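Local coordinates for sporozoite surface protein 2 (Plasmodium vivax, PDB 4HQO) that acts as a sporozoite surface receptor for gliding motility, probably gripping external ligands through its metal-binding von Willebrand factor A domain and thrombospondin repeat, at residues A[58-63]-A[84-89]; A[42-47]-A[130-135]; A[111-116]-A[144-149]. The protein carries 4 engineered substitutions. All blocks are in the same frame, centred on the assembly; numbering follows the deposited sequence.

Contact 1. Residues A[58-63]-A[84-89]; sequences INLYMN and RQALSK. With NA (sodium ion), chain G.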
ATOM      1  N   ILE A  58       6.048  -5.862  -0.693  1.00 36.08           N
ATOM      2  CA  ILE A  58       5.252  -5.471  -1.864  1.00 28.21           C
ATOM      3  C   ILE A  58       4.173  -6.506  -2.191  1.00 30.82           C
ATOM      4  O   ILE A  58       4.464  -7.690  -2.325  1.00 28.33           O
ATOM      5  CB  ILE A  58       6.142  -5.203  -3.096  1.00 27.95           C
ATOM      6  CG1 ILE A  58       7.283  -4.251  -2.712  1.00 36.24           C
ATOM      7  CG2 ILE A  58       5.311  -4.619  -4.236  1.00 29.67           C
ATOM      8  CD1 ILE A  58       8.214  -3.886  -3.854  1.00 37.10           C
ATOM      9  N   ASN A  59       2.924  -6.050  -2.290  1.00 32.86           N
ATOM     10  CA  ASN A  59       1.817  -6.893  -2.743  1.00 26.92           C
ATOM     11  C   ASN A  59       1.278  -6.341  -4.057  1.00 34.92           C
ATOM     12  O   ASN A  59       0.964  -5.151  -4.172  1.00 29.13           O
ATOM     13  CB  ASN A  59       0.674  -6.937  -1.725  1.00 28.68           C
ATOM     14  CG  ASN A  59       1.068  -7.572  -0.395  1.00 34.43           C
ATOM     15  OD1 ASN A  59       2.235  -7.918  -0.152  1.00 34.96           O
ATOM     16  ND2 ASN A  59       0.083  -7.716   0.484  1.00 24.41           N
ATOM     17  N   LEU A  60       1.166  -7.208  -5.048  1.00 29.32           N
ATOM     18  CA  LEU A  60       0.764  -6.787  -6.378  1.00 27.26           C
ATOM     19  C   LEU A  60      -0.743  -6.958  -6.583  1.00 25.19           C
ATOM     20  O   LEU A  60      -1.327  -7.957  -6.171  1.00 29.35           O
ATOM     21  CB  LEU A  60       1.547  -7.596  -7.424  1.00 28.42           C
ATOM     22  CG  LEU A  60       1.250  -7.348  -8.903  1.00 36.48           C
ATOM     23  CD1 LEU A  60       1.664  -5.939  -9.296  1.00 23.64           C
ATOM     24  CD2 LEU A  60       1.958  -8.400  -9.784  1.00 31.33           C
ATOM     25  N   TYR A  61      -1.368  -5.955  -7.189  1.00 25.54           N
ATOM     26  CA  TYR A  61      -2.712  -6.089  -7.739  1.00 20.58           C
ATOM     27  C   TYR A  61      -2.566  -5.860  -9.246  1.00 22.06           C
ATOM     28  O   TYR A  61      -1.716  -5.079  -9.677  1.00 27.23           O
ATOM     29  CB  TYR A  61      -3.686  -5.088  -7.104  1.00 23.58           C
ATOM     30  CG  TYR A  61      -4.975  -4.877  -7.882  1.00 29.41           C
ATOM     31  CD1 TYR A  61      -5.028  -3.968  -8.932  1.00 25.96           C
ATOM     32  CD2 TYR A  61      -6.135  -5.553  -7.549  1.00 23.70           C
ATOM     33  CE1 TYR A  61      -6.176  -3.759  -9.640  1.00 29.36           C
ATOM     34  CE2 TYR A  61      -7.311  -5.347  -8.265  1.00 22.87           C
ATOM     35  CZ  TYR A  61      -7.317  -4.442  -9.308  1.00 30.75           C
ATOM     36  OH  TYR A  61      -8.459  -4.202 -10.032  1.00 30.09           O
ATOM     37  N   MET A  62      -3.357  -6.556 -10.052  1.00 24.24           N
ATOM     38  CA  MET A  62      -3.239  -6.362 -11.494  1.00 27.78           C
ATOM     39  C   MET A  62      -4.588  -6.384 -12.181  1.00 28.83           C
ATOM     40  O   MET A  62      -5.414  -7.262 -11.931  1.00 27.57           O
ATOM     41  CB  MET A  62      -2.299  -7.391 -12.109  1.00 29.32           C
ATOM     42  CG  MET A  62      -1.952  -7.150 -13.578  1.00 27.69           C
ATOM     43  SD  MET A  62      -0.858  -8.494 -14.161  1.00 38.66           S
ATOM     44  CE  MET A  62      -0.048  -7.702 -15.540  1.00 44.48           C
ATOM     45  N   ASN A  63      -4.803  -5.391 -13.040  1.00 27.68           N
ATOM     46  CA  ASN A  63      -6.049  -5.256 -13.778  1.00 23.80           C
ATOM     47  C   ASN A  63      -5.751  -5.031 -15.247  1.00 27.38           C
ATOM     48  O   ASN A  63      -4.869  -4.236 -15.608  1.00 32.20           O
ATOM     49  CB  ASN A  63      -6.867  -4.064 -13.251  1.00 30.25           C
ATOM     50  CG  ASN A  63      -8.316  -4.110 -13.689  1.00 46.65           C
ATOM     51  OD1 ASN A  63      -8.633  -3.888 -14.862  1.00 48.11           O
ATOM     52  ND2 ASN A  63      -9.207  -4.396 -12.745  1.00 47.24           N
ATOM     53  N   ARG A  84       7.352 -15.541  -9.050  1.00 26.98           N
ATOM     54  CA  ARG A  84       7.155 -16.554 -10.097  1.00 31.34           C
ATOM     55  C   ARG A  84       5.677 -16.670 -10.545  1.00 38.17           C
ATOM     56  O   ARG A  84       5.389 -16.811 -11.730  1.00 37.11           O
ATOM     57  CB  ARG A  84       7.726 -17.914  -9.655  1.00 31.12           C
ATOM     58  CG  ARG A  84       7.078 -18.502  -8.397  1.00 42.01           C
ATOM     59  CD  ARG A  84       7.907 -19.618  -7.780  1.00 37.18           C
ATOM     60  NE  ARG A  84       7.179 -20.313  -6.718  1.00 32.32           N
ATOM     61  CZ  ARG A  84       7.465 -21.544  -6.300  1.00 37.05           C
ATOM     62  NH1 ARG A  84       6.746 -22.116  -5.340  1.00 39.17           N
ATOM     63  NH2 ARG A  84       8.475 -22.210  -6.842  1.00 36.47           N
ATOM     64  N   GLN A  85       4.744 -16.566  -9.605  1.00 35.25           N
ATOM     65  CA  GLN A  85       3.325 -16.714  -9.913  1.00 31.64           C
ATOM     66  C   GLN A  85       2.764 -15.500 -10.667  1.00 27.05           C
ATOM     67  O   GLN A  85       1.941 -15.648 -11.579  1.00 31.78           O
ATOM     68  CB  GLN A  85       2.541 -16.986  -8.634  1.00 30.92           C
ATOM     69  CG  GLN A  85       2.856 -18.350  -8.019  1.00 33.02           C
ATOM     70  CD  GLN A  85       1.929 -18.688  -6.859  1.00 39.00           C
ATOM     71  OE1 GLN A  85       0.706 -18.680  -7.004  1.00 39.30           O
ATOM     72  NE2 GLN A  85       2.509 -18.984  -5.698  1.00 37.78           N
ATOM     73  N   ALA A  86       3.230 -14.305 -10.317  1.00 27.80           N
ATOM     74  CA  ALA A  86       2.835 -13.111 -11.050  1.00 29.89           C
ATOM     75  C   ALA A  86       3.357 -13.193 -12.486  1.00 27.66           C
ATOM     76  O   ALA A  86       2.662 -12.827 -13.432  1.00 35.18           O
ATOM     77  CB  ALA A  86       3.359 -11.866 -10.347  1.00 28.70           C
ATOM     78  N   LEU A  87       4.588 -13.667 -12.639  1.00 29.25           N
ATOM     79  CA  LEU A  87       5.180 -13.820 -13.959  1.00 30.96           C
ATOM     80  C   LEU A  87       4.419 -14.830 -14.815  1.00 31.79           C
ATOM     81  O   LEU A  87       4.299 -14.636 -16.018  1.00 34.03           O
ATOM     82  CB  LEU A  87       6.674 -14.185 -13.870  1.00 28.60           C
ATOM     83  CG  LEU A  87       7.550 -13.005 -13.403  1.00 35.36           C
ATOM     84  CD1 LEU A  87       8.967 -13.442 -13.115  1.00 34.26           C
ATOM     85  CD2 LEU A  87       7.532 -11.856 -14.428  1.00 32.23           C
ATOM     86  N   SER A  88       3.903 -15.901 -14.204  1.00 29.12           N
ATOM     87  CA  SER A  88       3.085 -16.868 -14.953  1.00 33.69           C
ATOM     88  C   SER A  88       1.830 -16.196 -15.501  1.00 29.30           C
ATOM     89  O   SER A  88       1.358 -16.545 -16.579  1.00 31.63           O
ATOM     90  CB  SER A  88       2.683 -18.074 -14.096  1.00 28.66           C
ATOM     91  OG  SER A  88       3.819 -18.782 -13.641  1.00 59.24           O
ATOM     92  N   LYS A  89       1.293 -15.226 -14.763  1.00 29.69           N
ATOM     93  CA  LYS A  89       0.106 -14.515 -15.236  1.00 31.45           C
ATOM     94  C   LYS A  89       0.457 -13.715 -16.489  1.00 32.71           C
ATOM     95  O   LYS A  89      -0.305 -13.682 -17.449  1.00 33.32           O
ATOM     96  CB  LYS A  89      -0.487 -13.623 -14.136  1.00 25.67           C
ATOM     97  CG  LYS A  89      -1.740 -12.823 -14.560  1.00 24.42           C
ATOM     98  CD  LYS A  89      -2.838 -13.741 -15.069  1.00 28.98           C
ATOM     99  CE  LYS A  89      -3.306 -14.704 -13.997  1.00 33.52           C
ATOM    100  NZ  LYS A  89      -4.303 -15.666 -14.524  1.00 39.22           N
TER
HETATM  101 NA    NA G 305     -10.343  -5.071  -9.052  1.00 53.73          NA
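L60 and A86 mark the nearest backbone approach between strand segment 58-63 and helix segment 84-89, their CA atoms 8.1 Å apart. L60 and M62, two residues apart on one strand face, both point toward the helix. The carbon CD2 of L60 meets CB of A86 at 3.8 Å; with CG anti to the backbone N (chi1 178°) the leucine reaches out from the sheet. M62, extended through chi1 and chi2, brings SD to 4.4 Å from CG of K89, a looser touch along the aliphatic start of the lysine, whose end turns away to a salt bridge with E92. I73 of the neighbouring strand 69-73 packs on L60, M62 and K89 alike. The alternate residues Y61 and N63 look to the other face of the sheet. There Y61 OH binds the sodium ion at 2.3 Å, the metal in the ring plane, with E71 as a further ligand. N63 ND2 donates to the same OH over 2.8 Å, close to its own amide plane. A strand with one face packed on a helix and the other turned to helices beyond is as expected of the Rossmann-like, three-layered von Willebrand factor A domain.

Contact 2. Residues A[42-47]-A[130-135]; sequences PMLNGL and ILMTDG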
ATOM      1  N   PRO A  42       7.301  -7.690 -22.747  1.00 31.08           N
ATOM      2  CA  PRO A  42       8.633  -7.501 -22.150  1.00 32.22           C
ATOM      3  C   PRO A  42       8.659  -6.423 -21.051  1.00 36.62           C
ATOM      4  O   PRO A  42       9.440  -6.546 -20.121  1.00 38.55           O
ATOM      5  CB  PRO A  42       9.491  -7.064 -23.341  1.00 37.89           C
ATOM      6  CG  PRO A  42       8.794  -7.631 -24.535  1.00 36.93           C
ATOM      7  CD  PRO A  42       7.332  -7.507 -24.210  1.00 32.16           C
ATOM      8  N   MET A  43       7.819  -5.396 -21.157  1.00 34.64           N
ATOM      9  CA  MET A  43       7.764  -4.347 -20.139  1.00 30.68           C
ATOM     10  C   MET A  43       7.259  -4.908 -18.817  1.00 36.91           C
ATOM     11  O   MET A  43       7.818  -4.633 -17.757  1.00 29.77           O
ATOM     12  CB  MET A  43       6.862  -3.192 -20.586  1.00 33.86           C
ATOM     13  CG  MET A  43       6.524  -2.179 -19.474  1.00 35.87           C
ATOM     14  SD  MET A  43       7.942  -1.177 -18.977  1.00 42.67           S
ATOM     15  CE  MET A  43       8.380  -0.432 -20.551  1.00 39.22           C
ATOM     16  N   LEU A  44       6.197  -5.700 -18.890  1.00 28.74           N
ATOM     17  CA  LEU A  44       5.606  -6.301 -17.701  1.00 30.73           C
ATOM     18  C   LEU A  44       6.557  -7.288 -17.046  1.00 36.21           C
ATOM     19  O   LEU A  44       6.620  -7.388 -15.827  1.00 38.44           O
ATOM     20  CB  LEU A  44       4.312  -7.015 -18.062  1.00 23.11           C
ATOM     21  CG  LEU A  44       3.084  -6.173 -18.385  1.00 35.27           C
ATOM     22  CD1 LEU A  44       2.031  -7.060 -19.024  1.00 25.83           C
ATOM     23  CD2 LEU A  44       2.549  -5.559 -17.102  1.00 33.86           C
ATOM     24  N   ASN A  45       7.292  -8.026 -17.867  1.00 36.65           N
ATOM     25  CA  ASN A  45       8.233  -8.995 -17.354  1.00 31.74           C
ATOM     26  C   ASN A  45       9.362  -8.336 -16.575  1.00 37.60           C
ATOM     27  O   ASN A  45       9.652  -8.742 -15.456  1.00 33.30           O
ATOM     28  CB  ASN A  45       8.803  -9.851 -18.486  1.00 37.37           C
ATOM     29  CG  ASN A  45       7.912 -11.021 -18.827  1.00 52.12           C
ATOM     30  OD1 ASN A  45       7.195 -11.531 -17.969  1.00 53.05           O
ATOM     31  ND2 ASN A  45       7.955 -11.462 -20.080  1.00 55.01           N
ATOM     32  N   GLY A  46       9.995  -7.329 -17.179  1.00 29.18           N
ATOM     33  CA  GLY A  46      11.111  -6.640 -16.558  1.00 36.98           C
ATOM     34  C   GLY A  46      10.666  -5.860 -15.332  1.00 40.67           C
ATOM     35  O   GLY A  46      11.364  -5.805 -14.329  1.00 39.08           O
ATOM     36  N   LEU A  47       9.486  -5.260 -15.409  1.00 31.88           N
ATOM     37  CA  LEU A  47       8.943  -4.529 -14.280  1.00 36.07           C
ATOM     38  C   LEU A  47       8.726  -5.461 -13.096  1.00 38.07           C
ATOM     39  O   LEU A  47       9.258  -5.235 -12.009  1.00 35.94           O
ATOM     40  CB  LEU A  47       7.624  -3.875 -14.676  1.00 32.20           C
ATOM     41  CG  LEU A  47       6.930  -2.923 -13.715  1.00 42.90           C
ATOM     42  CD1 LEU A  47       7.887  -1.831 -13.283  1.00 40.27           C
ATOM     43  CD2 LEU A  47       5.726  -2.323 -14.422  1.00 39.85           C
ATOM     44  N   ILE A 130       0.599   1.904 -10.946  1.00 25.60           N
ATOM     45  CA  ILE A 130       1.343   1.997 -12.193  1.00 25.39           C
ATOM     46  C   ILE A 130       0.356   1.841 -13.343  1.00 35.58           C
ATOM     47  O   ILE A 130      -0.270   0.794 -13.497  1.00 26.55           O
ATOM     48  CB  ILE A 130       2.458   0.943 -12.272  1.00 30.63           C
ATOM     49  CG1 ILE A 130       3.476   1.173 -11.152  1.00 31.41           C
ATOM     50  CG2 ILE A 130       3.145   0.991 -13.628  1.00 30.82           C
ATOM     51  CD1 ILE A 130       4.645   0.210 -11.201  1.00 33.87           C
ATOM     52  N   LEU A 131       0.197   2.904 -14.125  1.00 28.12           N
ATOM     53  CA  LEU A 131      -0.757   2.913 -15.228  1.00 30.09           C
ATOM     54  C   LEU A 131      -0.017   2.778 -16.557  1.00 32.15           C
ATOM     55  O   LEU A 131       0.726   3.678 -16.951  1.00 30.89           O
ATOM     56  CB  LEU A 131      -1.586   4.206 -15.196  1.00 22.94           C
ATOM     57  CG  LEU A 131      -2.587   4.432 -16.333  1.00 34.81           C
ATOM     58  CD1 LEU A 131      -3.717   3.403 -16.297  1.00 23.22           C
ATOM     59  CD2 LEU A 131      -3.136   5.867 -16.264  1.00 28.65           C
ATOM     60  N   MET A 132      -0.206   1.647 -17.237  1.00 27.86           N
ATOM     61  CA  MET A 132       0.444   1.417 -18.527  1.00 34.51           C
ATOM     62  C   MET A 132      -0.558   1.633 -19.644  1.00 33.08           C
ATOM     63  O   MET A 132      -1.504   0.858 -19.773  1.00 26.69           O
ATOM     64  CB  MET A 132       0.990  -0.011 -18.618  1.00 31.46           C
ATOM     65  CG  MET A 132       2.143  -0.296 -17.698  1.00 51.08           C
ATOM     66  SD  MET A 132       2.646  -2.026 -17.755  1.00 47.26           S
ATOM     67  CE  MET A 132       2.890  -2.255 -19.488  1.00 25.51           C
ATOM     68  N   THR A 133      -0.345   2.662 -20.463  1.00 27.80           N
ATOM     69  CA  THR A 133      -1.335   3.027 -21.474  1.00 24.63           C
ATOM     70  C   THR A 133      -0.732   3.839 -22.628  1.00 26.47           C
ATOM     71  O   THR A 133       0.359   4.393 -22.496  1.00 33.07           O
ATOM     72  CB  THR A 133      -2.498   3.815 -20.820  1.00 28.27           C
ATOM     73  OG1 THR A 133      -3.532   4.073 -21.782  1.00 28.17           O
ATOM     74  CG2 THR A 133      -1.985   5.139 -20.240  1.00 26.67           C
ATOM     75  N   ASP A 134      -1.436   3.885 -23.761  1.00 29.81           N
ATOM     76  CA  ASP A 134      -1.108   4.820 -24.840  1.00 29.84           C
ATOM     77  C   ASP A 134      -1.800   6.173 -24.632  1.00 27.89           C
ATOM     78  O   ASP A 134      -1.611   7.107 -25.404  1.00 34.61           O
ATOM     79  CB  ASP A 134      -1.471   4.248 -26.219  1.00 30.33           C
ATOM     80  CG  ASP A 134      -2.969   4.037 -26.405  1.00 36.01           C
ATOM     81  OD1 ASP A 134      -3.770   4.359 -25.491  1.00 38.77           O
ATOM     82  OD2 ASP A 134      -3.347   3.546 -27.490  1.00 41.40           O
ATOM     83  N   GLY A 135      -2.627   6.259 -23.602  1.00 29.73           N
ATOM     84  CA  GLY A 135      -3.188   7.537 -23.210  1.00 36.05           C
ATOM     85  C   GLY A 135      -4.376   7.996 -24.034  1.00 36.74           C
ATOM     86  O   GLY A 135      -4.552   9.194 -24.246  1.00 35.98           O
TER
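M132 projects from strand segment 130-135 into helix segment 42-47 and meets both M43 and L44, a helix-on-sheet contact of the von Willebrand factor A fold. The helix runs nearly antiparallel to the strand, the axes of the short segments 11.7 Å apart at 161°. Packing is tightest around the thioether. Its methyl CE lies 3.6 Å from CG of M43, the two methionines sliding past each other in opposite directions, while SD is 3.6 Å from CD2 of L44, which crosses it at a slant. M132 is straight to SD and then bends (chi3 53°), and this turn lays CE against both M43 CG and L44 CG. One helical turn on from M43, contact slackens: CD2 of L47 and CD1 of I130 stand 4.2 Å apart. The far side of the helix faces elsewhere, with P42 and N45 partly exposed and N45 packing on L87 and V90 of helix 83-96. At its C-terminal end the strand turns toward the magnesium site, about 12 Å from the M132 side chain. D134 OD2 is hydrogen-bonded to OG of S30, a magnesium ligand, making D134 a second-shell neighbour of the metal. T133 OG1, also bonded to D26, closes an ST turn by accepting from N of G135 at 3.0 Å and 167°.

Contact 3. Residues A[111-116]-A[144-149]; sequences EVQKHL and LEVANK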
ATOM      1  N   GLU A 111     -11.292   0.841  -9.708  1.00 27.61           N
ATOM      2  CA  GLU A 111     -11.044  -0.352  -8.902  1.00 37.15           C
ATOM      3  C   GLU A 111     -10.121  -0.013  -7.732  1.00 28.59           C
ATOM      4  O   GLU A 111     -10.322  -0.487  -6.609  1.00 36.05           O
ATOM      5  CB  GLU A 111     -10.456  -1.488  -9.745  1.00 29.35           C
ATOM      6  CG  GLU A 111     -11.358  -1.968 -10.877  1.00 44.84           C
ATOM      7  CD  GLU A 111     -12.574  -2.768 -10.414  1.00 51.85           C
ATOM      8  OE1 GLU A 111     -13.236  -3.376 -11.281  1.00 70.52           O
ATOM      9  OE2 GLU A 111     -12.873  -2.805  -9.204  1.00 54.44           O
ATOM     10  N   VAL A 112      -9.132   0.840  -7.984  1.00 25.94           N
ATOM     11  CA  VAL A 112      -8.242   1.276  -6.910  1.00 24.52           C
ATOM     12  C   VAL A 112      -8.994   2.068  -5.863  1.00 36.12           C
ATOM     13  O   VAL A 112      -8.788   1.852  -4.666  1.00 39.15           O
ATOM     14  CB  VAL A 112      -7.054   2.098  -7.430  1.00 33.46           C
ATOM     15  CG1 VAL A 112      -6.075   2.380  -6.289  1.00 34.33           C
ATOM     16  CG2 VAL A 112      -6.349   1.338  -8.540  1.00 27.98           C
ATOM     17  N   GLN A 113      -9.874   2.969  -6.312  1.00 29.23           N
ATOM     18  CA  GLN A 113     -10.730   3.731  -5.406  1.00 30.51           C
ATOM     19  C   GLN A 113     -11.502   2.799  -4.502  1.00 33.60           C
ATOM     20  O   GLN A 113     -11.589   3.018  -3.297  1.00 33.87           O
ATOM     21  CB  GLN A 113     -11.751   4.554  -6.194  1.00 35.88           C
ATOM     22  CG  GLN A 113     -11.193   5.800  -6.795  1.00 35.96           C
ATOM     23  CD  GLN A 113     -11.214   6.946  -5.817  1.00 48.36           C
ATOM     24  OE1 GLN A 113     -10.516   6.929  -4.800  1.00 45.77           O
ATOM     25  NE2 GLN A 113     -12.024   7.951  -6.112  1.00 42.87           N
ATOM     26  N   LYS A 114     -12.086   1.771  -5.112  1.00 28.35           N
ATOM     27  CA  LYS A 114     -12.892   0.788  -4.394  1.00 38.56           C
ATOM     28  C   LYS A 114     -12.076   0.076  -3.297  1.00 31.86           C
ATOM     29  O   LYS A 114     -12.596  -0.233  -2.227  1.00 33.42           O
ATOM     30  CB  LYS A 114     -13.440  -0.224  -5.398  1.00 42.71           C
ATOM     31  CG  LYS A 114     -14.714  -0.929  -4.999  1.00 62.39           C
ATOM     32  CD  LYS A 114     -15.200  -1.799  -6.164  1.00 69.35           C
ATOM     33  CE  LYS A 114     -15.296  -0.991  -7.463  1.00 67.85           C
ATOM     34  NZ  LYS A 114     -15.709  -1.814  -8.638  1.00 66.16           N
ATOM     35  N   HIS A 115     -10.800  -0.183  -3.568  1.00 29.15           N
ATOM     36  CA  HIS A 115      -9.932  -0.797  -2.559  1.00 30.85           C
ATOM     37  C   HIS A 115      -9.834   0.094  -1.336  1.00 35.77           C
ATOM     38  O   HIS A 115     -10.017  -0.365  -0.202  1.00 33.90           O
ATOM     39  CB  HIS A 115      -8.528  -1.047  -3.118  1.00 27.22           C
ATOM     40  CG  HIS A 115      -8.392  -2.340  -3.864  1.00 31.78           C
ATOM     41  ND1 HIS A 115      -8.928  -2.537  -5.119  1.00 37.21           N
ATOM     42  CD2 HIS A 115      -7.772  -3.495  -3.531  1.00 39.49           C
ATOM     43  CE1 HIS A 115      -8.645  -3.762  -5.524  1.00 37.49           C
ATOM     44  NE2 HIS A 115      -7.944  -4.367  -4.580  1.00 31.07           N
ATOM     45  N   LEU A 116      -9.552   1.374  -1.572  1.00 31.52           N
ATOM     46  CA  LEU A 116      -9.430   2.335  -0.485  1.00 33.50           C
ATOM     47  C   LEU A 116     -10.756   2.496   0.233  1.00 42.85           C
ATOM     48  O   LEU A 116     -10.794   2.549   1.461  1.00 43.61           O
ATOM     49  CB  LEU A 116      -8.948   3.693  -1.002  1.00 36.82           C
ATOM     50  CG  LEU A 116      -7.696   3.653  -1.872  1.00 46.77           C
ATOM     51  CD1 LEU A 116      -7.334   5.055  -2.313  1.00 43.74           C
ATOM     52  CD2 LEU A 116      -6.536   2.988  -1.144  1.00 41.06           C
ATOM     53  N   LEU A 144      -9.028  11.651 -15.933  1.00 27.98           N
ATOM     54  CA  LEU A 144      -8.275  12.655 -15.182  1.00 35.19           C
ATOM     55  C   LEU A 144      -8.884  12.875 -13.800  1.00 43.26           C
ATOM     56  O   LEU A 144      -8.178  13.095 -12.815  1.00 38.63           O
ATOM     57  CB  LEU A 144      -8.255  13.995 -15.932  1.00 36.86           C
ATOM     58  CG  LEU A 144      -7.455  14.102 -17.234  1.00 47.72           C
ATOM     59  CD1 LEU A 144      -7.594  15.487 -17.824  1.00 48.35           C
ATOM     60  CD2 LEU A 144      -5.988  13.784 -16.996  1.00 42.92           C
ATOM     61  N   GLU A 145     -10.207  12.819 -13.742  1.00 32.36           N
ATOM     62  CA  GLU A 145     -10.944  13.118 -12.526  1.00 33.65           C
ATOM     63  C   GLU A 145     -10.674  12.068 -11.455  1.00 36.37           C
ATOM     64  O   GLU A 145     -10.405  12.400 -10.301  1.00 37.59           O
ATOM     65  CB  GLU A 145     -12.441  13.176 -12.825  1.00 32.31           C
ATOM     66  CG  GLU A 145     -13.303  13.527 -11.625  1.00 34.23           C
ATOM     67  CD  GLU A 145     -14.789  13.365 -11.916  1.00 38.90           C
ATOM     68  OE1 GLU A 145     -15.168  12.410 -12.634  1.00 44.26           O
ATOM     69  OE2 GLU A 145     -15.574  14.193 -11.440  1.00 39.61           O
ATOM     70  N   VAL A 146     -10.747  10.798 -11.834  1.00 31.21           N
ATOM     71  CA  VAL A 146     -10.508   9.735 -10.867  1.00 35.74           C
ATOM     72  C   VAL A 146      -9.032   9.659 -10.460  1.00 35.48           C
ATOM     73  O   VAL A 146      -8.721   9.394  -9.297  1.00 34.69           O
ATOM     74  CB  VAL A 146     -11.019   8.360 -11.352  1.00 33.14           C
ATOM     75  CG1 VAL A 146     -10.319   7.942 -12.628  1.00 31.11           C
ATOM     76  CG2 VAL A 146     -10.811   7.311 -10.270  1.00 30.80           C
ATOM     77  N   ALA A 147      -8.128   9.904 -11.404  1.00 31.82           N
ATOM     78  CA  ALA A 147      -6.699   9.930 -11.087  1.00 31.78           C
ATOM     79  C   ALA A 147      -6.441  11.015 -10.050  1.00 39.37           C
ATOM     80  O   ALA A 147      -5.695  10.817  -9.096  1.00 39.66           O
ATOM     81  CB  ALA A 147      -5.889  10.206 -12.318  1.00 26.79           C
ATOM     82  N   ASN A 148      -7.077  12.162 -10.252  1.00 37.54           N
ATOM     83  CA  ASN A 148      -6.940  13.279  -9.342  1.00 33.47           C
ATOM     84  C   ASN A 148      -7.491  12.958  -7.954  1.00 40.45           C
ATOM     85  O   ASN A 148      -6.893  13.332  -6.957  1.00 35.24           O
ATOM     86  CB  ASN A 148      -7.604  14.530  -9.924  1.00 41.92           C
ATOM     87  CG  ASN A 148      -6.696  15.282 -10.875  1.00 68.99           C
ATOM     88  OD1 ASN A 148      -5.477  15.111 -10.850  1.00 81.00           O
ATOM     89  ND2 ASN A 148      -7.285  16.121 -11.722  1.00 85.56           N
ATOM     90  N   LYS A 149      -8.624  12.264  -7.892  1.00 32.10           N
ATOM     91  CA  LYS A 149      -9.187  11.848  -6.613  1.00 41.73           C
ATOM     92  C   LYS A 149      -8.243  10.889  -5.885  1.00 38.22           C
ATOM     93  O   LYS A 149      -8.101  10.952  -4.672  1.00 44.92           O
ATOM     94  CB  LYS A 149     -10.550  11.188  -6.809  1.00 38.88           C
ATOM     95  CG  LYS A 149     -11.664  12.161  -7.154  1.00 46.35           C
ATOM     96  CD  LYS A 149     -12.981  11.437  -7.341  1.00 52.56           C
ATOM     97  CE  LYS A 149     -14.120  12.416  -7.610  1.00 63.37           C
ATOM     98  NZ  LYS A 149     -15.398  11.702  -7.882  1.00 68.26           N
TER
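Q113 is the hub of the meeting between helix segments 111-116 and 144-149: it has the most surface buried here, and it touches both V146 and K149. Q113 and V146 also have the nearest CA atoms, 8.1 Å apart. The glutamine bends sharply at chi2 (-86°), so its aliphatic part and its amide serve different partners. Its CG rests 3.8 Å from CG2 of V146, the two side chains sliding past each other in opposite directions. V146 is the buried member of the group; its CG2 points out toward Q113 because it stands anti to the backbone N. Farther along the glutamine, NE2 lies against the methylene chain of K149, 3.6 Å from CB and 3.8 Å from CD. K149 is extended beyond CG and crosses Q113 at about a right angle, its charged end leading away from the neighbouring helix. The other end of the amide, OE1, accepts a hydrogen bond from NH1 of R153, beyond the end of helix 140-152, and L150 packs on V112, Q113 and L116.

Away from the partner helix, H115 ND1 donates to O of E111 at 2.9 Å, in the plane of its ring, while H115 N reaches that oxygen from the other face of the carbonyl. Two donors of H115 thus grip O of E111, and the ND1 bond fixes the rotation of the imidazole, which packs edge-to-face with Y61 and Y22.

Between the helices themselves, the touch is shared by the CG-to-methyl contact with V146 and by the amide nitrogen lying on the lysine methylenes, neither of them a directional bond; Q113 takes its directional hold from R153, so the two helices are joined here mainly by dispersion and shape.

Overall arrangement
All three contacts lie in the von Willebrand factor A domain. Contacts 1 and 2, with centres 13 Å apart, share its central six-stranded sheet and meet where M62 CE touches L44 CD2; helices 33-49 and 83-96 cover one face. Contact 3 joins helices 105-117 and 140-152 beyond the other face, 21 Å from contact 1 and 19 Å from contact 2, and Y61 of contact 1 reaches it through E111 and H115. Along the chain contact 1 falls wholly between the halves of contact 2, whereas contacts 2 and 3 alternate. Contacts 1 and 2 thus tie helices to the sheet and contact 3 two helices to each other, with the magnesium site at the end of strand 126-133.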